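Local coordinates for protein glutamyl-tRNA synthetase (Methanothermobacter thermautotrophicus, PDB 3AII) that attaches glutamate to tRNA without strict tRNA discrimination, probably by first activating the amino acid with ATP and then passing it to the acceptor end, at residues D170-E173 with T174-E177; Y176-T179 with E180-I183; V466-G470 with G471-Y475; S345-D349 with P350-T354; H121-A124 with R125-D128. All blocks are in the same frame, centred on the assembly; numbering follows the deposited sequence. Where two conformers were deposited one is given.

Contact 1. Residues D170-E173 with T174-E177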
# COMPACT_ATOMS: atom_id res chain seq x y z
N ASP A 170 -10.95 -12.47 18.68
CA ASP A 170 -11.92 -12.28 19.76
C ASP A 170 -13.11 -13.23 19.60
O ASP A 170 -13.99 -13.28 20.47
CB ASP A 170 -12.50 -10.86 19.72
CG ASP A 170 -11.57 -9.83 20.33
OD1 ASP A 170 -11.67 -8.65 19.91
OD2 ASP A 170 -10.77 -10.17 21.22
N ARG A 171 -13.14 -13.95 18.49
CA ARG A 171 -14.31 -14.74 18.12
C ARG A 171 -14.10 -16.25 18.18
O ARG A 171 -14.90 -17.01 17.63
CB ARG A 171 -14.78 -14.34 16.70
CG ARG A 171 -15.24 -12.87 16.63
CD ARG A 171 -15.56 -12.39 15.21
NE ARG A 171 -16.63 -13.15 14.56
CZ ARG A 171 -17.93 -12.91 14.74
NH1 ARG A 171 -18.34 -11.97 15.59
NH2 ARG A 171 -18.84 -13.64 14.10
N MET A 172 -13.04 -16.70 18.86
CA MET A 172 -12.76 -18.14 18.86
C MET A 172 -13.95 -19.01 19.29
O MET A 172 -14.24 -20.03 18.66
CB MET A 172 -11.51 -18.46 19.69
CG MET A 172 -10.29 -17.65 19.29
SD MET A 172 -9.73 -18.09 17.63
CE MET A 172 -9.33 -19.80 17.92
N GLU A 173 -14.65 -18.63 20.36
CA GLU A 173 -15.77 -19.43 20.83
C GLU A 173 -16.90 -19.48 19.82
O GLU A 173 -17.68 -20.43 19.79
CB GLU A 173 -16.26 -18.95 22.20
CG GLU A 173 -15.19 -19.04 23.27
CD GLU A 173 -14.84 -20.48 23.62
OE1 GLU A 173 -15.68 -21.38 23.35
OE2 GLU A 173 -13.74 -20.70 24.18
N THR A 174 -16.98 -18.44 18.99
CA THR A 174 -17.98 -18.42 17.94
C THR A 174 -17.63 -19.49 16.89
O THR A 174 -18.50 -20.25 16.45
CB THR A 174 -18.05 -17.03 17.29
OG1 THR A 174 -18.53 -16.08 18.26
CG2 THR A 174 -18.98 -17.03 16.09
N TYR A 175 -16.36 -19.54 16.49
CA TYR A 175 -15.96 -20.56 15.53
C TYR A 175 -16.14 -21.96 16.11
O TYR A 175 -16.47 -22.88 15.38
CB TYR A 175 -14.51 -20.35 15.06
CG TYR A 175 -14.25 -18.95 14.58
CD1 TYR A 175 -15.06 -18.38 13.59
CD2 TYR A 175 -13.20 -18.21 15.07
CE1 TYR A 175 -14.84 -17.10 13.15
CE2 TYR A 175 -12.96 -16.93 14.63
CZ TYR A 175 -13.78 -16.38 13.68
OH TYR A 175 -13.55 -15.10 13.26
N TYR A 176 -15.91 -22.11 17.41
CA TYR A 176 -16.10 -23.43 18.04
C TYR A 176 -17.58 -23.80 18.08
O TYR A 176 -17.95 -24.93 17.79
CB TYR A 176 -15.52 -23.42 19.46
CG TYR A 176 -14.03 -23.16 19.56
CD1 TYR A 176 -13.18 -23.37 18.47
CD2 TYR A 176 -13.47 -22.72 20.75
CE1 TYR A 176 -11.83 -23.11 18.57
CE2 TYR A 176 -12.12 -22.46 20.86
CZ TYR A 176 -11.29 -22.67 19.78
OH TYR A 176 -9.95 -22.42 19.92
N GLU A 177 -18.42 -22.83 18.42
CA GLU A 177 -19.87 -23.01 18.44
C GLU A 177 -20.37 -23.48 17.09
O GLU A 177 -21.16 -24.45 16.98
CB GLU A 177 -20.56 -21.68 18.81
CG GLU A 177 -22.09 -21.76 18.84
CD GLU A 177 -22.74 -20.39 18.94
OE1 GLU A 177 -22.04 -19.43 19.33
OE2 GLU A 177 -23.95 -20.27 18.63
O HOH W 1 -20.20 -18.90 21.15

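Contact 2. Residues Y176-T179 with E180-I183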
# COMPACT_ATOMS: atom_id res chain seq x y z
N TYR A 176 -15.91 -22.11 17.41
CA TYR A 176 -16.10 -23.43 18.04
C TYR A 176 -17.58 -23.80 18.08
O TYR A 176 -17.95 -24.93 17.79
CB TYR A 176 -15.52 -23.42 19.46
CG TYR A 176 -14.03 -23.16 19.56
CD1 TYR A 176 -13.18 -23.37 18.47
CD2 TYR A 176 -13.47 -22.72 20.75
CE1 TYR A 176 -11.83 -23.11 18.57
CE2 TYR A 176 -12.12 -22.46 20.86
CZ TYR A 176 -11.29 -22.67 19.78
OH TYR A 176 -9.95 -22.42 19.92
N GLU A 177 -18.42 -22.83 18.42
CA GLU A 177 -19.87 -23.01 18.44
C GLU A 177 -20.37 -23.48 17.09
O GLU A 177 -21.16 -24.45 16.98
CB GLU A 177 -20.56 -21.68 18.81
CG GLU A 177 -22.09 -21.76 18.84
CD GLU A 177 -22.74 -20.39 18.94
OE1 GLU A 177 -22.04 -19.43 19.33
OE2 GLU A 177 -23.95 -20.27 18.63
N TYR A 178 -19.92 -22.81 16.03
CA TYR A 178 -20.39 -23.17 14.70
C TYR A 178 -19.73 -24.42 14.15
O TYR A 178 -20.28 -25.05 13.27
CB TYR A 178 -20.37 -21.97 13.74
CG TYR A 178 -21.54 -21.08 14.07
CD1 TYR A 178 -22.80 -21.35 13.56
CD2 TYR A 178 -21.40 -20.04 14.98
CE1 TYR A 178 -23.89 -20.57 13.91
CE2 TYR A 178 -22.51 -19.26 15.34
CZ TYR A 178 -23.74 -19.54 14.79
OH TYR A 178 -24.84 -18.78 15.13
N THR A 179 -18.56 -24.78 14.67
CA THR A 179 -18.00 -26.10 14.36
C THR A 179 -18.90 -27.21 14.92
O THR A 179 -19.18 -28.19 14.22
CB THR A 179 -16.58 -26.26 14.93
OG1 THR A 179 -15.71 -25.35 14.24
CG2 THR A 179 -16.06 -27.68 14.73
N GLU A 180 -19.31 -27.07 16.17
CA GLU A 180 -20.21 -28.04 16.81
C GLU A 180 -21.55 -28.11 16.07
O GLU A 180 -22.09 -29.19 15.85
CB GLU A 180 -20.43 -27.71 18.29
CG GLU A 180 -19.15 -27.82 19.13
CD GLU A 180 -19.40 -28.21 20.58
OE1 GLU A 180 -20.55 -28.08 21.06
OE2 GLU A 180 -18.44 -28.66 21.25
N LYS A 181 -22.07 -26.96 15.65
CA LYS A 181 -23.33 -26.95 14.91
C LYS A 181 -23.19 -27.63 13.56
O LYS A 181 -24.08 -28.37 13.12
CB LYS A 181 -23.86 -25.52 14.74
CG LYS A 181 -24.49 -24.96 16.02
CD LYS A 181 -24.99 -23.53 15.83
CE LYS A 181 -25.56 -22.98 17.14
NZ LYS A 181 -25.99 -21.56 16.99
N LEU A 182 -22.06 -27.38 12.89
CA LEU A 182 -21.82 -27.96 11.58
C LEU A 182 -21.72 -29.48 11.69
O LEU A 182 -22.24 -30.21 10.85
CB LEU A 182 -20.53 -27.39 10.98
CG LEU A 182 -20.10 -27.87 9.59
CD1 LEU A 182 -21.16 -27.56 8.55
CD2 LEU A 182 -18.75 -27.26 9.20
N ILE A 183 -21.02 -29.95 12.72
CA ILE A 183 -20.95 -31.38 13.02
C ILE A 183 -22.33 -31.99 13.34
O ILE A 183 -22.65 -33.08 12.86
CB ILE A 183 -19.96 -31.64 14.18
CG1 ILE A 183 -18.53 -31.33 13.75
CG2 ILE A 183 -20.06 -33.08 14.67
CD1 ILE A 183 -17.52 -31.42 14.91

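Contact 3. Residues V466-G470 with G471-Y475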
# COMPACT_ATOMS: atom_id res chain seq x y z
N VAL A 466 25.34 32.09 -20.25
CA VAL A 466 26.77 31.90 -20.05
C VAL A 466 27.27 30.80 -20.97
O VAL A 466 26.47 30.08 -21.58
CB VAL A 466 27.06 31.48 -18.61
CG1 VAL A 466 26.66 32.61 -17.64
CG2 VAL A 466 26.33 30.17 -18.28
N ILE A 467 28.60 30.69 -21.08
CA ILE A 467 29.21 29.58 -21.79
C ILE A 467 30.15 28.85 -20.83
O ILE A 467 31.01 29.46 -20.19
CB ILE A 467 29.95 30.06 -23.06
CG1 ILE A 467 28.95 30.71 -24.01
CG2 ILE A 467 30.65 28.88 -23.75
CD1 ILE A 467 29.56 31.46 -25.12
N TYR A 468 29.96 27.54 -20.72
CA TYR A 468 30.77 26.71 -19.86
C TYR A 468 31.79 25.98 -20.73
O TYR A 468 31.42 25.17 -21.58
CB TYR A 468 29.87 25.70 -19.11
CG TYR A 468 30.58 24.87 -18.06
CD1 TYR A 468 31.43 25.46 -17.13
CD2 TYR A 468 30.40 23.49 -18.00
CE1 TYR A 468 32.07 24.70 -16.17
CE2 TYR A 468 31.04 22.72 -17.05
CZ TYR A 468 31.87 23.33 -16.13
OH TYR A 468 32.52 22.59 -15.17
N SER A 469 33.07 26.28 -20.55
CA SER A 469 34.09 25.53 -21.28
C SER A 469 35.42 25.62 -20.57
O SER A 469 35.72 26.61 -19.91
CB SER A 469 34.20 26.00 -22.73
OG SER A 469 34.70 27.31 -22.82
N GLY A 470 36.20 24.55 -20.68
CA GLY A 470 37.48 24.46 -20.00
C GLY A 470 37.32 24.55 -18.50
O GLY A 470 38.26 24.93 -17.80
N GLY A 471 36.14 24.21 -18.00
CA GLY A 471 35.87 24.22 -16.58
C GLY A 471 35.60 25.62 -16.05
O GLY A 471 35.58 25.85 -14.85
N GLU A 472 35.40 26.56 -16.96
CA GLU A 472 35.15 27.94 -16.56
C GLU A 472 33.80 28.42 -17.06
O GLU A 472 33.40 28.13 -18.18
CB GLU A 472 36.25 28.85 -17.11
CG GLU A 472 36.00 30.31 -16.84
CD GLU A 472 37.15 31.18 -17.31
OE1 GLU A 472 37.35 31.29 -18.54
OE2 GLU A 472 37.84 31.75 -16.45
N LEU A 473 33.09 29.16 -16.22
CA LEU A 473 31.79 29.66 -16.61
C LEU A 473 31.92 31.13 -16.97
O LEU A 473 32.27 31.94 -16.11
CB LEU A 473 30.81 29.44 -15.46
CG LEU A 473 29.32 29.50 -15.78
CD1 LEU A 473 28.91 28.34 -16.67
CD2 LEU A 473 28.50 29.50 -14.49
N ARG A 474 31.67 31.50 -18.24
CA ARG A 474 31.84 32.88 -18.67
C ARG A 474 30.55 33.56 -19.11
O ARG A 474 29.77 33.00 -19.87
CB ARG A 474 32.86 32.98 -19.81
CG ARG A 474 32.87 34.33 -20.48
CD ARG A 474 34.05 34.51 -21.43
NE ARG A 474 35.33 34.50 -20.73
CZ ARG A 474 35.80 35.51 -20.01
NH1 ARG A 474 36.98 35.42 -19.41
NH2 ARG A 474 35.08 36.62 -19.88
N TYR A 475 30.34 34.79 -18.62
CA TYR A 475 29.17 35.59 -18.96
C TYR A 475 29.10 35.85 -20.46
O TYR A 475 30.13 36.16 -21.09
CB TYR A 475 29.24 36.94 -18.24
CG TYR A 475 28.08 37.84 -18.55
CD1 TYR A 475 26.87 37.68 -17.89
CD2 TYR A 475 28.17 38.84 -19.51
CE1 TYR A 475 25.79 38.49 -18.16
CE2 TYR A 475 27.09 39.65 -19.79
CZ TYR A 475 25.90 39.48 -19.11
OH TYR A 475 24.83 40.29 -19.39

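Contact 4. Residues S345-D349 with P350-T354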
# COMPACT_ATOMS: atom_id res chain seq x y z
N SER A 345 14.68 0.74 6.71
CA SER A 345 14.72 1.60 7.89
C SER A 345 13.45 1.47 8.71
O SER A 345 13.42 1.84 9.89
CB SER A 345 14.92 3.05 7.47
OG SER A 345 13.96 3.43 6.49
N GLY A 346 12.41 0.93 8.09
CA GLY A 346 11.11 0.85 8.71
C GLY A 346 10.04 0.61 7.66
O GLY A 346 10.34 0.40 6.49
N TRP A 347 8.78 0.64 8.09
CA TRP A 347 7.69 0.38 7.17
C TRP A 347 7.55 1.51 6.15
O TRP A 347 6.90 1.34 5.11
CB TRP A 347 6.39 0.21 7.95
CG TRP A 347 6.29 -1.13 8.64
CD1 TRP A 347 6.32 -1.37 9.98
CD2 TRP A 347 6.17 -2.41 8.00
NE1 TRP A 347 6.20 -2.73 10.22
CE2 TRP A 347 6.11 -3.38 9.02
CE3 TRP A 347 6.09 -2.82 6.66
CZ2 TRP A 347 5.98 -4.75 8.74
CZ3 TRP A 347 5.96 -4.17 6.39
CH2 TRP A 347 5.90 -5.12 7.43
N ASP A 348 8.16 2.65 6.44
CA ASP A 348 8.13 3.78 5.51
C ASP A 348 9.43 3.96 4.71
O ASP A 348 9.74 5.05 4.21
CB ASP A 348 7.73 5.07 6.24
CG ASP A 348 8.68 5.43 7.35
OD1 ASP A 348 9.61 4.65 7.62
OD2 ASP A 348 8.51 6.51 7.95
N ASP A 349 10.20 2.88 4.58
CA ASP A 349 11.39 2.89 3.74
C ASP A 349 10.92 3.00 2.29
O ASP A 349 10.01 2.30 1.89
CB ASP A 349 12.18 1.59 3.95
CG ASP A 349 13.52 1.58 3.21
OD1 ASP A 349 13.52 1.61 1.96
OD2 ASP A 349 14.57 1.51 3.88
N PRO A 350 11.53 3.92 1.50
CA PRO A 350 11.00 4.21 0.16
C PRO A 350 11.07 3.03 -0.80
O PRO A 350 10.39 3.03 -1.82
CB PRO A 350 11.88 5.38 -0.32
CG PRO A 350 13.12 5.28 0.49
CD PRO A 350 12.70 4.76 1.83
N ARG A 351 11.88 2.03 -0.46
CA ARG A 351 11.93 0.82 -1.27
C ARG A 351 10.69 -0.05 -1.14
O ARG A 351 10.53 -1.02 -1.88
CB ARG A 351 13.18 0.01 -0.91
CG ARG A 351 14.45 0.65 -1.44
CD ARG A 351 15.69 0.04 -0.82
NE ARG A 351 15.82 0.38 0.59
CZ ARG A 351 16.88 0.06 1.34
NH1 ARG A 351 17.88 -0.62 0.79
NH2 ARG A 351 16.93 0.41 2.61
N LEU A 352 9.81 0.29 -0.21
CA LEU A 352 8.63 -0.52 0.05
C LEU A 352 7.38 0.03 -0.63
O LEU A 352 7.26 1.24 -0.85
CB LEU A 352 8.39 -0.67 1.55
CG LEU A 352 9.56 -1.30 2.31
CD1 LEU A 352 9.24 -1.42 3.80
CD2 LEU A 352 9.89 -2.66 1.70
N GLY A 353 6.45 -0.86 -0.95
CA GLY A 353 5.20 -0.47 -1.57
C GLY A 353 4.09 -0.24 -0.56
O GLY A 353 2.91 -0.29 -0.91
N THR A 354 4.45 0.02 0.70
CA THR A 354 3.43 0.30 1.71
C THR A 354 2.80 1.66 1.47
O THR A 354 3.41 2.54 0.87
CB THR A 354 4.02 0.29 3.13
OG1 THR A 354 5.08 1.25 3.21
CG2 THR A 354 4.58 -1.09 3.48

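Contact 5. Residues H121-A124 with R125-D128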
# COMPACT_ATOMS: atom_id res chain seq x y z
N HIS A 121 -15.29 0.56 0.03
CA HIS A 121 -15.74 1.84 0.55
C HIS A 121 -16.60 2.59 -0.47
O HIS A 121 -17.68 3.08 -0.14
CB HIS A 121 -14.55 2.67 0.99
CG HIS A 121 -14.90 4.07 1.37
ND1 HIS A 121 -15.79 4.37 2.39
CD2 HIS A 121 -14.48 5.26 0.87
CE1 HIS A 121 -15.90 5.69 2.49
NE2 HIS A 121 -15.12 6.25 1.58
N GLU A 122 -16.15 2.63 -1.72
CA GLU A 122 -16.93 3.26 -2.79
C GLU A 122 -18.31 2.63 -3.01
O GLU A 122 -19.28 3.33 -3.27
CB GLU A 122 -16.15 3.29 -4.11
CG GLU A 122 -14.90 4.18 -4.10
CD GLU A 122 -15.22 5.67 -4.08
OE1 GLU A 122 -16.33 6.07 -4.51
OE2 GLU A 122 -14.36 6.45 -3.64
N TYR A 123 -18.41 1.30 -2.92
CA TYR A 123 -19.72 0.67 -3.05
C TYR A 123 -20.62 0.94 -1.85
O TYR A 123 -21.83 1.08 -2.00
CB TYR A 123 -19.61 -0.83 -3.32
CG TYR A 123 -19.43 -1.14 -4.79
CD1 TYR A 123 -18.21 -1.56 -5.29
CD2 TYR A 123 -20.49 -0.98 -5.67
CE1 TYR A 123 -18.05 -1.83 -6.64
CE2 TYR A 123 -20.34 -1.24 -7.02
CZ TYR A 123 -19.12 -1.67 -7.50
OH TYR A 123 -18.98 -1.93 -8.84
N ALA A 124 -20.03 1.00 -0.66
CA ALA A 124 -20.82 1.32 0.52
C ALA A 124 -21.39 2.74 0.41
O ALA A 124 -22.54 2.98 0.78
CB ALA A 124 -19.97 1.16 1.80
N ARG A 125 -20.59 3.66 -0.13
CA ARG A 125 -21.07 5.03 -0.36
C ARG A 125 -22.18 5.04 -1.40
O ARG A 125 -23.26 5.57 -1.17
CB ARG A 125 -19.93 5.94 -0.82
CG ARG A 125 -19.01 6.40 0.29
CD ARG A 125 -18.46 7.79 -0.02
NE ARG A 125 -17.88 7.86 -1.36
CZ ARG A 125 -16.77 8.52 -1.66
NH1 ARG A 125 -16.32 8.52 -2.91
NH2 ARG A 125 -16.10 9.17 -0.72
N LYS A 126 -21.88 4.43 -2.55
CA LYS A 126 -22.83 4.34 -3.65
C LYS A 126 -24.20 3.81 -3.21
O LYS A 126 -25.24 4.35 -3.60
CB LYS A 126 -22.26 3.45 -4.75
CG LYS A 126 -23.10 3.34 -6.01
CD LYS A 126 -22.51 2.29 -6.95
CE LYS A 126 -22.74 2.64 -8.42
NZ LYS A 126 -24.18 2.79 -8.75
N TYR A 127 -24.21 2.75 -2.41
CA TYR A 127 -25.46 2.10 -2.00
C TYR A 127 -25.97 2.51 -0.62
O TYR A 127 -26.92 1.92 -0.10
CB TYR A 127 -25.32 0.57 -2.07
CG TYR A 127 -25.31 0.08 -3.49
CD1 TYR A 127 -24.13 -0.07 -4.18
CD2 TYR A 127 -26.51 -0.18 -4.16
CE1 TYR A 127 -24.12 -0.50 -5.50
CE2 TYR A 127 -26.50 -0.60 -5.47
CZ TYR A 127 -25.31 -0.75 -6.14
OH TYR A 127 -25.29 -1.18 -7.45
N ASP A 128 -25.35 3.54 -0.04
CA ASP A 128 -25.75 4.02 1.28
C ASP A 128 -25.75 2.86 2.27
O ASP A 128 -26.63 2.76 3.13
CB ASP A 128 -27.14 4.66 1.21
CG ASP A 128 -27.49 5.46 2.46
OD1 ASP A 128 -28.69 5.61 2.75
OD2 ASP A 128 -26.56 5.94 3.14
O HOH W 2 -23.25 4.90 2.74

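Contact 1. Residues D170-E173 with T174-E177
R171 and Y175 meet at the first turn of helix 172-184, where R171 holds the N-cap position and its side chain crosses that of Y175 at about a right angle. The guanidinium plane is turned 72° from the ring, with Y175 OH at the guanidinium edge and in its plane; R171 CB sits 3.7 Å from the same OH. Both groups have their main polar partner in D281 of helix 274-284, which forms a salt bridge with R171 NE through one oxygen and a hydrogen bond with Y175 OH through the other.

Each tyrosine ring carries a backbone oxygen over one face. R171 O accepts from Y175 N at 3.1 Å and also lies above the Y175 ring, toward its rim. M172 O does the same one residue on, 3.3 Å from Y176 CG. Y176 CG stands beside its own backbone N (chi1 -61°), which lays the ring back over the preceding turn. There M172, doubled back at chi2 and chi3, brings CE to 3.4 Å from Y176 OH, whose hydrogen bond goes to V270 O.

E173 comes at Y176 from the edge: its carboxylate plane is 85° from the ring, with OE1 3.7 Å from Y176 CD2. E177 OE2 pairs with K181, while a water donates to E177 OE1 at 2.6 Å and, weakly, to E173 O at 3.2 Å.

Contact 2. Residues Y176-T179 with E180-I183
Y176 O takes E180 N at 3.0 Å, the first of four successive i to i+4 backbone bonds along the later turns of helix 172-184. E180 CG lies 3.4 Å from Y176 O before the rest of that chain runs away.

E177, next along, forms a salt bridge one turn ahead. Its CG is anti to the backbone N (chi1 179°) and the chain runs extended beside that of K181, so that OE2 meets NZ at 2.9 Å. The ammonium arrives on the anti side of OE2, only 15° out of the carboxylate plane. With an alanine here, K181 NZ would probably lose its ionic mate and its chain would be freer to swing.

Y178 flanks the same lysine. Ring and chain lie side by side, pointing the same way, with K181 CD 3.7 Å from Y178 CE1; the Y178 side chain also touches L284.

T179 faces the protein interior, packing on W222 and F276, and its OG1 is bonded back to Y175 O. Its methyl runs alongside I183, with T179 CG2 4.0 Å from I183 CD1. T179 O accepts I183 N at 3.0 Å, and I183 CG1 lies 3.2 Å from that same oxygen.

Contact 3. Residues V466-G470 with G471-Y475
V466 and L473 make the closest side-chain contact in this beta hairpin, with V466 CG2 3.5 Å from L473 CD1. The same leucine methyl also reaches Y468 CB, at 3.7 Å, so L473 is wedged between two residues of the facing strand. L473 reaches across because its CG is anti to the backbone N (chi1 -162°). Y468 crosses it at about a right angle, and its ring runs on toward the turn, bringing CE1 3.6 Å from G471 C. Beneath the ring's root, Y468 CA makes a CH...O contact with E472 O.

The other face is much looser. I467, S469, E472 and R474 point their side chains there, and the acidic chain of E472 leads away from the opposite strand. Here the backbone does the joining. I467 and R474 form a hydrogen-bonded pair, with I467 N to R474 O and R474 N to I467 O both 2.9 Å. S469 and E472 form the next such pair and close a type I' turn over G470 and G471. Both glycines have positive phi, and a side chain on G471 would run into G470 O; G470 N is bonded to E455.

The hairpin belongs to a mixed sheet of the anticodon-binding part of the enzyme. Strand 464-469 pairs on its far side with strand 456-460, and strand 472-477 pairs with strand 410-416, where V416 bonds to L473 and Y475. The apolar side chains of V466, Y468 and L473 pack against L413 and V415 of strand 410-416, L458 of strand 456-460, and V446 and L448 of strand 445-449.

Contact 4. Residues S345-D349 with P350-T354
D349 and R351 form a side-on salt bridge in the loop between helices 333-341 and 355-360. D349 CG lies anti to the backbone N (chi1 -174°), carrying the carboxylate toward R351. R351 NE reaches D349 OD1 and NH2 reaches OD2, each at 2.9 Å, with the carboxylate and guanidinium planes 30° apart. Both nitrogens come in on the syn sides, about 20° out of the carboxylate plane. The anti lone pairs are used as well: OD1 takes the backbone N of R351 at 3.0 Å, and OD2 takes S345 N at 2.9 Å. Four N-H groups grip this buried carboxylate and fix its rotation, while E343 pairs with R351 NH1. Replacing D349 by an alanine would probably leave R351 NE, NH2 and backbone N, and S345 N, without this acceptor and the guanidinium held less firmly, by E343.

D349 O accepts L352 N at 2.9 Å, while G346 O accepts D349 N. W347 O receives the T354 hydroxyl at 2.6 Å, nearly straight out from the carbonyl; T354 OG1 in turn accepts from A357 N. The T354 methyl sits 3.9 Å from W347 CE3. W347 NE1 bonds to E146, and its ring touches P108 of the predicted 'HIGH' region.

These are two consecutive type I turns, the second reinforced by an Asx turn from D349 OD1 to R351 N, leading into a threonine N-cap on helix 355-360.

Contact 5. Residues H121-A124 with R125-D128
K126 N meets E122 O at 2.9 Å in a nearly straight bond, and the neighbouring R125 N closes on H121 O at 3.0 Å. Above this turn the R125 side chain doubles back at chi2 and chi3. Its NH1 comes 2.9 Å from E122 OE1 in a salt bridge whose hydrogen bond is weak, being far from straight; the carboxylate and guanidinium planes stand nearly at right angles. The second carboxylate oxygen, OE2, pairs with R369 of helix 365-375, putting E122 between two arginines.

The aliphatic root of R125 lies over the imidazole of H121: CG is 4.2 Å from the ring centroid, 27° off the normal, a CH-pi contact. H121 CG is anti to its own N (chi1 172°), which turns the ring forward beneath the arginine.

This is the C-terminal end of helix 111-126, the helix of a beta-alpha-beta unit between strands 98-101 and 130-135 in the class I catalytic domain. D128, with positive phi, is the C-prime residue of a Schellman motif, and its N bonds to R125 O at 3.1 Å.

On the inner side Y123 and Y127 run side by side, with Y127 CE1 at the edge of the Y123 ring, 3.7 Å from CD2. Their hydroxyls are bonded to the segment ahead of strand 98-101, Y123 OH to R88 O and Y127 OH to L90 N. At the outer end a water donates to A124 O at 2.8 Å and only weakly to D128 OD2.

Contacts 1, 2, 4 and 5 are partly buried in the catalytic domain; contact 3 lies at the surface. Contacts 1 and 2 follow each other along helix 172-184 and share Y176 and E177; both bury apolar or aromatic groups such as M172, Y176 and L182, while E177 and K181 pair on the outer side. Contact 5 ends another helix with a Schellman motif, an E122-R125 pair and packed tyrosines. Contact 4, its centre about 10 Å from the centre of the chain, lacks regular structure and depends on a densely bonded buried carboxylate. Contact 3, centred about 77 Å from the centre of contact 1, is an anticodon-binding hairpin held by strand-to-strand backbone bonds and one apolar cluster.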